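Local coordinates for bifunctional endomannanase/endoglucanase (Caldanaerobius polysaccharolyticus, PDB 3W0K), which probably hydrolyses internal beta-1,4 linkages of mannan and of cellulose-type glucans, as a bifunctional endo-acting member of glycoside hydrolase family 5, at residues A[44-49]-A[94-99]; A[55-60]-A[115-120]. All coordinates share one frame; numbering follows the deposited sequence.

Contact 1: A[44-49]-A[94-99]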
loop_
_atom_site.group_PDB
_atom_site.type_symbol
_atom_site.label_atom_id
_atom_site.label_comp_id
_atom_site.label_asym_id
_atom_site.label_seq_id
_atom_site.Cartn_x
_atom_site.Cartn_y
_atom_site.Cartn_z
ATOM N N ASP A 44 9.992 -7.227 1.739
ATOM C CA ASP A 44 11.202 -6.854 2.473
ATOM C C ASP A 44 12.390 -7.371 1.650
ATOM O O ASP A 44 12.541 -8.581 1.473
ATOM C CB ASP A 44 11.157 -7.541 3.849
ATOM C CG ASP A 44 12.282 -7.121 4.781
ATOM O OD1 ASP A 44 13.362 -6.706 4.317
ATOM O OD2 ASP A 44 12.078 -7.233 6.006
ATOM N N TYR A 45 13.232 -6.461 1.160
ATOM C CA TYR A 45 14.383 -6.848 0.339
ATOM C C TYR A 45 15.373 -7.778 1.040
ATOM O O TYR A 45 16.182 -8.432 0.379
ATOM C CB TYR A 45 15.112 -5.610 -0.212
ATOM C CG TYR A 45 16.094 -4.961 0.741
ATOM C CD1 TYR A 45 17.454 -5.255 0.669
ATOM C CD2 TYR A 45 15.667 -4.056 1.707
ATOM C CE1 TYR A 45 18.371 -4.666 1.539
ATOM C CE2 TYR A 45 16.576 -3.455 2.583
ATOM C CZ TYR A 45 17.925 -3.768 2.491
ATOM O OH TYR A 45 18.833 -3.188 3.347
ATOM N N ARG A 46 15.310 -7.842 2.369
ATOM C CA ARG A 46 16.216 -8.706 3.122
ATOM C C ARG A 46 15.939 -10.192 2.891
ATOM O O ARG A 46 16.765 -11.043 3.230
ATOM C CB ARG A 46 16.177 -8.370 4.612
ATOM C CG ARG A 46 16.743 -6.998 4.934
ATOM C CD ARG A 46 16.645 -6.719 6.416
ATOM N NE ARG A 46 15.256 -6.767 6.861
ATOM C CZ ARG A 46 14.873 -6.782 8.132
ATOM N NH1 ARG A 46 15.778 -6.755 9.105
ATOM N NH2 ARG A 46 13.583 -6.821 8.431
ATOM N N PHE A 47 14.781 -10.508 2.314
ATOM C CA PHE A 47 14.462 -11.900 2.012
ATOM C C PHE A 47 15.430 -12.449 0.961
ATOM O O PHE A 47 15.644 -13.657 0.886
ATOM C CB PHE A 47 13.024 -12.042 1.502
ATOM C CG PHE A 47 12.010 -12.271 2.588
ATOM C CD1 PHE A 47 11.892 -13.516 3.197
ATOM C CD2 PHE A 47 11.146 -11.252 2.979
ATOM C CE1 PHE A 47 10.925 -13.746 4.180
ATOM C CE2 PHE A 47 10.175 -11.472 3.958
ATOM C CZ PHE A 47 10.064 -12.722 4.559
ATOM N N TRP A 48 16.022 -11.561 0.163
ATOM C CA TRP A 48 16.958 -11.981 -0.880
ATOM C C TRP A 48 18.292 -11.243 -0.820
ATOM O O TRP A 48 19.153 -11.437 -1.681
ATOM C CB TRP A 48 16.325 -11.801 -2.269
ATOM C CG TRP A 48 16.047 -10.366 -2.659
ATOM C CD1 TRP A 48 16.948 -9.464 -3.151
ATOM C CD2 TRP A 48 14.782 -9.689 -2.631
ATOM N NE1 TRP A 48 16.327 -8.275 -3.432
ATOM C CE2 TRP A 48 14.996 -8.384 -3.125
ATOM C CE3 TRP A 48 13.488 -10.062 -2.241
ATOM C CZ2 TRP A 48 13.964 -7.446 -3.241
ATOM C CZ3 TRP A 48 12.462 -9.130 -2.357
ATOM C CH2 TRP A 48 12.709 -7.837 -2.855
ATOM N N THR A 49 18.467 -10.410 0.203
ATOM C CA THR A 49 19.694 -9.632 0.350
ATOM C C THR A 49 20.284 -9.804 1.740
ATOM O O THR A 49 19.627 -9.518 2.741
ATOM C CB THR A 49 19.421 -8.132 0.137
ATOM O OG1 THR A 49 18.674 -7.945 -1.069
ATOM C CG2 THR A 49 20.729 -7.350 0.052
ATOM N N ASN A 94 13.171 2.236 10.476
ATOM C CA ASN A 94 14.135 2.684 9.479
ATOM C C ASN A 94 15.552 2.636 10.068
ATOM O O ASN A 94 16.536 2.559 9.329
ATOM C CB ASN A 94 13.791 4.110 9.031
ATOM C CG ASN A 94 14.493 4.510 7.753
ATOM O OD1 ASN A 94 14.766 3.675 6.888
ATOM N ND2 ASN A 94 14.778 5.799 7.619
ATOM N N ASP A 95 15.639 2.629 11.400
ATOM C CA ASP A 95 16.919 2.586 12.111
ATOM C C ASP A 95 17.683 1.278 11.894
ATOM O O ASP A 95 18.884 1.205 12.158
ATOM C CB ASP A 95 16.705 2.815 13.613
ATOM C CG ASP A 95 15.856 1.731 14.254
ATOM O OD1 ASP A 95 14.708 1.531 13.809
ATOM O OD2 ASP A 95 16.334 1.081 15.206
ATOM N N ILE A 96 16.968 0.244 11.453
ATOM C CA ILE A 96 17.544 -1.073 11.176
ATOM C C ILE A 96 18.386 -1.031 9.894
ATOM O O ILE A 96 19.274 -1.863 9.697
ATOM C CB ILE A 96 16.415 -2.146 11.052
ATOM C CG1 ILE A 96 15.825 -2.435 12.434
ATOM C CG2 ILE A 96 16.922 -3.427 10.397
ATOM C CD1 ILE A 96 14.696 -3.451 12.418
ATOM N N GLU A 97 18.105 -0.066 9.023
ATOM C CA GLU A 97 18.864 0.071 7.784
ATOM C C GLU A 97 20.240 0.649 8.069
ATOM O O GLU A 97 20.425 1.399 9.031
ATOM C CB GLU A 97 18.143 0.999 6.802
ATOM C CG GLU A 97 16.868 0.424 6.204
ATOM C CD GLU A 97 17.115 -0.867 5.449
ATOM O OE1 GLU A 97 18.011 -0.899 4.579
ATOM O OE2 GLU A 97 16.431 -1.863 5.741
ATOM N N ARG A 98 21.208 0.283 7.236
ATOM C CA ARG A 98 22.568 0.797 7.371
ATOM C C ARG A 98 22.634 2.160 6.686
ATOM O O ARG A 98 23.160 3.128 7.239
ATOM C CB ARG A 98 23.563 -0.146 6.687
ATOM C CG ARG A 98 25.015 0.310 6.770
ATOM C CD ARG A 98 25.914 -0.497 5.839
ATOM N NE ARG A 98 25.639 -0.199 4.434
ATOM C CZ ARG A 98 26.156 -0.859 3.402
ATOM N NH1 ARG A 98 26.986 -1.877 3.603
ATOM N NH2 ARG A 98 25.846 -0.494 2.166
ATOM N N ASP A 99 22.051 2.227 5.494
ATOM C CA ASP A 99 22.051 3.431 4.672
ATOM C C ASP A 99 20.743 4.208 4.699
ATOM O O ASP A 99 19.739 3.745 5.241
ATOM C CB ASP A 99 22.331 3.053 3.215
ATOM C CG ASP A 99 23.573 2.205 3.055
ATOM O OD1 ASP A 99 24.520 2.375 3.847
ATOM O OD2 ASP A 99 23.602 1.376 2.123
#
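Y45 and E97 approach from opposite directions and join through a single hydrogen bond, the only one between 44-49 and 94-99: Y45 OH donates to E97 OE1 over 2.7 Å, using the syn lone pair of that oxygen. The carboxylate sits at the edge of the phenol ring, its plane turned 56° from the ring plane, and E97 OE2 lies at the ring edge near its plane, 3.5 Å from Y45 CE2. The E97 chain is bent at its second torsion (chi2 -59°), which swings the carboxylate back to the tyrosine from a backbone that keeps its distance. OE1 takes a second hydrogen bond from the backbone N of G88, and OE2 a salt bridge from R85, so both oxygens of this buried acid are held.

The ionic part belongs to R46. Within 44-49, R46 grips D44 side-on, R46 NH2 to D44 OD2 at 2.9 Å and R46 NE to D44 OD1 at 3.2 Å, with both acceptors close to the guanidinium plane. D44 OD1 also accepts from the backbone N of R46, an Asx turn; with the salt bridge it holds the arginine at its backbone and at its guanidinium, while W14 N reaches OD2.

Van der Waals contact is slight: I96 CG2 approaches R46 NH1 obliquely at 3.7 Å, and within 44-49 the CG of R46 lies over the centre of one face of the Y45 ring, 4.2 Å above it.

A phenylalanine in place of Y45 would probably keep the ring under R46 but leave E97 OE1 without its hydroxyl donor and the two segments without their one direct hydrogen bond. With Y45, G88 and R85 all directed at one carboxylate, the chemistry is consistent with a negative charge on E97 that is stabilised in a buried setting between two barrel loops.

Contact 2: A[55-60]-A[115-120]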
loop_
_atom_site.group_PDB
_atom_site.type_symbol
_atom_site.label_atom_id
_atom_site.label_comp_id
_atom_site.label_asym_id
_atom_site.label_seq_id
_atom_site.Cartn_x
_atom_site.Cartn_y
_atom_site.Cartn_z
ATOM N N PHE A 55 23.987 -5.774 -4.439
ATOM C CA PHE A 55 24.356 -6.302 -5.743
ATOM C C PHE A 55 24.557 -7.807 -5.853
ATOM O O PHE A 55 24.924 -8.309 -6.917
ATOM C CB PHE A 55 25.535 -5.514 -6.305
ATOM C CG PHE A 55 25.205 -4.076 -6.562
ATOM C CD1 PHE A 55 24.699 -3.677 -7.796
ATOM C CD2 PHE A 55 25.333 -3.131 -5.552
ATOM C CE1 PHE A 55 24.321 -2.356 -8.018
ATOM C CE2 PHE A 55 24.957 -1.805 -5.764
ATOM C CZ PHE A 55 24.449 -1.420 -6.998
ATOM N N ASN A 56 24.271 -8.528 -4.772
ATOM C CA ASN A 56 24.376 -9.986 -4.781
ATOM C C ASN A 56 23.059 -10.585 -4.288
ATOM O O ASN A 56 23.018 -11.302 -3.288
ATOM C CB ASN A 56 25.537 -10.464 -3.906
ATOM C CG ASN A 56 25.843 -11.944 -4.101
ATOM O OD1 ASN A 56 26.034 -12.404 -5.226
ATOM N ND2 ASN A 56 25.877 -12.694 -3.006
ATOM N N PRO A 57 21.952 -10.292 -4.988
ATOM C CA PRO A 57 20.667 -10.840 -4.557
ATOM C C PRO A 57 20.579 -12.343 -4.789
ATOM O O PRO A 57 21.225 -12.877 -5.691
ATOM C CB PRO A 57 19.675 -10.096 -5.451
ATOM C CG PRO A 57 20.439 -9.944 -6.720
ATOM C CD PRO A 57 21.797 -9.503 -6.222
ATOM N N ASP A 58 19.836 -13.028 -3.928
ATOM C CA ASP A 58 19.628 -14.460 -4.089
ATOM C C ASP A 58 18.417 -14.532 -5.014
ATOM O O ASP A 58 17.272 -14.496 -4.560
ATOM C CB ASP A 58 19.317 -15.120 -2.741
ATOM C CG ASP A 58 19.146 -16.632 -2.848
ATOM O OD1 ASP A 58 19.147 -17.177 -3.973
ATOM O OD2 ASP A 58 19.005 -17.280 -1.791
ATOM N N LYS A 59 18.680 -14.607 -6.314
ATOM C CA LYS A 59 17.619 -14.643 -7.314
ATOM C C LYS A 59 16.675 -15.839 -7.213
ATOM O O LYS A 59 15.574 -15.808 -7.765
ATOM C CB LYS A 59 18.214 -14.493 -8.719
ATOM C CG LYS A 59 18.991 -13.187 -8.883
ATOM C CD LYS A 59 19.588 -13.020 -10.271
ATOM C CE LYS A 59 20.383 -11.723 -10.356
ATOM N NZ LYS A 59 21.072 -11.553 -11.668
ATOM N N LYS A 60 17.083 -16.866 -6.470
ATOM C CA LYS A 60 16.256 -18.056 -6.263
ATOM C C LYS A 60 14.983 -17.648 -5.512
ATOM O O LYS A 60 13.906 -18.196 -5.746
ATOM C CB LYS A 60 17.037 -19.097 -5.449
ATOM C CG LYS A 60 16.241 -20.314 -4.988
ATOM C CD LYS A 60 15.891 -21.242 -6.138
ATOM C CE LYS A 60 15.169 -22.487 -5.638
ATOM N NZ LYS A 60 14.810 -23.407 -6.754
ATOM N N TRP A 115 15.094 -2.683 -8.858
ATOM C CA TRP A 115 14.016 -2.445 -9.804
ATOM C C TRP A 115 14.368 -2.844 -11.227
ATOM O O TRP A 115 13.503 -3.297 -11.973
ATOM C CB TRP A 115 13.516 -1.002 -9.706
ATOM C CG TRP A 115 12.555 -0.844 -8.563
ATOM C CD1 TRP A 115 12.665 0.007 -7.500
ATOM C CD2 TRP A 115 11.353 -1.601 -8.349
ATOM N NE1 TRP A 115 11.608 -0.176 -6.635
ATOM C CE2 TRP A 115 10.789 -1.156 -7.133
ATOM C CE3 TRP A 115 10.702 -2.617 -9.065
ATOM C CZ2 TRP A 115 9.601 -1.690 -6.615
ATOM C CZ3 TRP A 115 9.523 -3.150 -8.551
ATOM C CH2 TRP A 115 8.984 -2.683 -7.336
ATOM N N GLU A 116 15.640 -2.717 -11.592
ATOM C CA GLU A 116 16.068 -3.125 -12.925
ATOM C C GLU A 116 15.980 -4.646 -13.018
ATOM O O GLU A 116 15.625 -5.189 -14.064
ATOM C CB GLU A 116 17.491 -2.651 -13.211
ATOM C CG GLU A 116 17.597 -1.152 -13.439
ATOM C CD GLU A 116 19.022 -0.696 -13.697
ATOM O OE1 GLU A 116 19.944 -1.189 -13.013
ATOM O OE2 GLU A 116 19.217 0.160 -14.581
ATOM N N LEU A 117 16.291 -5.327 -11.914
ATOM C CA LEU A 117 16.215 -6.788 -11.858
ATOM C C LEU A 117 14.791 -7.244 -12.150
ATOM O O LEU A 117 14.574 -8.116 -12.991
ATOM C CB LEU A 117 16.625 -7.306 -10.479
ATOM C CG LEU A 117 18.101 -7.301 -10.095
ATOM C CD1 LEU A 117 18.230 -7.743 -8.649
ATOM C CD2 LEU A 117 18.888 -8.225 -11.018
ATOM N N PHE A 118 13.822 -6.638 -11.468
ATOM C CA PHE A 118 12.423 -6.991 -11.671
ATOM C C PHE A 118 11.931 -6.583 -13.055
ATOM O O PHE A 118 11.163 -7.312 -13.682
ATOM C CB PHE A 118 11.546 -6.386 -10.568
ATOM C CG PHE A 118 11.794 -6.981 -9.212
ATOM C CD1 PHE A 118 11.888 -8.362 -9.049
ATOM C CD2 PHE A 118 11.949 -6.164 -8.096
ATOM C CE1 PHE A 118 12.134 -8.918 -7.795
ATOM C CE2 PHE A 118 12.195 -6.710 -6.840
ATOM C CZ PHE A 118 12.289 -8.088 -6.687
ATOM N N ALA A 119 12.388 -5.432 -13.542
ATOM C CA ALA A 119 11.993 -4.973 -14.871
ATOM C C ALA A 119 12.451 -5.987 -15.917
ATOM O O ALA A 119 11.692 -6.344 -16.822
ATOM C CB ALA A 119 12.589 -3.601 -15.163
ATOM N N LYS A 120 13.681 -6.472 -15.775
ATOM C CA LYS A 120 14.218 -7.458 -16.706
ATOM C C LYS A 120 13.531 -8.810 -16.566
ATOM O O LYS A 120 13.151 -9.430 -17.562
ATOM C CB LYS A 120 15.722 -7.643 -16.500
ATOM C CG LYS A 120 16.568 -6.497 -17.014
ATOM C CD LYS A 120 18.048 -6.856 -16.983
ATOM C CE LYS A 120 18.592 -6.902 -15.567
ATOM N NZ LYS A 120 18.659 -5.538 -14.974
#
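L117 fits its two methyl groups against two residues of 55-60, CD1 against P57 and CD2 against K59, and it has more surface buried here than either partner. It stands on helix 105-121 with its CB facing the loop, CG beside the backbone N and anti to the carbonyl carbon (chi1 -74°), which presents the forked end outward from the helix. No hydrogen bond joins the two segments; the contact rests on van der Waals packing, mostly of carbon atoms, and the nearest backbones, at K59 and L117, stay 9.2 Å apart between CA atoms.

P57 supplies the apolar half: its ring corner CG meets L117 CD1 at 3.7 Å. The same proline touches Y113, one helical turn before L117, so its ring rests on two residues of one helix flank.

K59 reaches the leucine with its far end. Its chain runs fully extended beyond CG and passes L117 at about a right angle, bringing CE to 3.9 Å from L117 CD2 and NZ to 4.0 Å from the same methyl. The aliphatic part of the lysine thus borders the leucine on the solvent-exposed side, K59 itself being exposed, whereas L117 is buried and also packs on F62 of helix 62-74.

Between P57 and K59, D58 shapes the loop: its OD1 accepts from K60 N at 3.3 Å, an Asx turn, with the donor above the carboxylate plane.

F118, the next residue on the helix, turns to I65 of helix 62-74 and to L81 of strand 78-83. A helix packed inward on the barrel while its flank receives the loop that leads into the preceding helix is in keeping with the outer layer of a (beta/alpha)8 TIM barrel, the fold of this family.

Overall arrangement
From the N terminus, strand 38-44 runs directly into the first half of contact 1, and the same loop supplies 55-60 of contact 2 before helix 62-74. After strand 78-83, the next loop returns with 94-99 to close contact 1, and helix 105-121 then brings 115-120 to close contact 2. The segments alternate along the chain, so the two closures cross instead of nesting. Their centres lie about 15 Å apart, bridged by W48, whose O probably accepts a hydrogen bond from D58 N and whose ring packs on P57 and F118. Together they tie the loop after the second barrel strand to the loop and helix that follow the third.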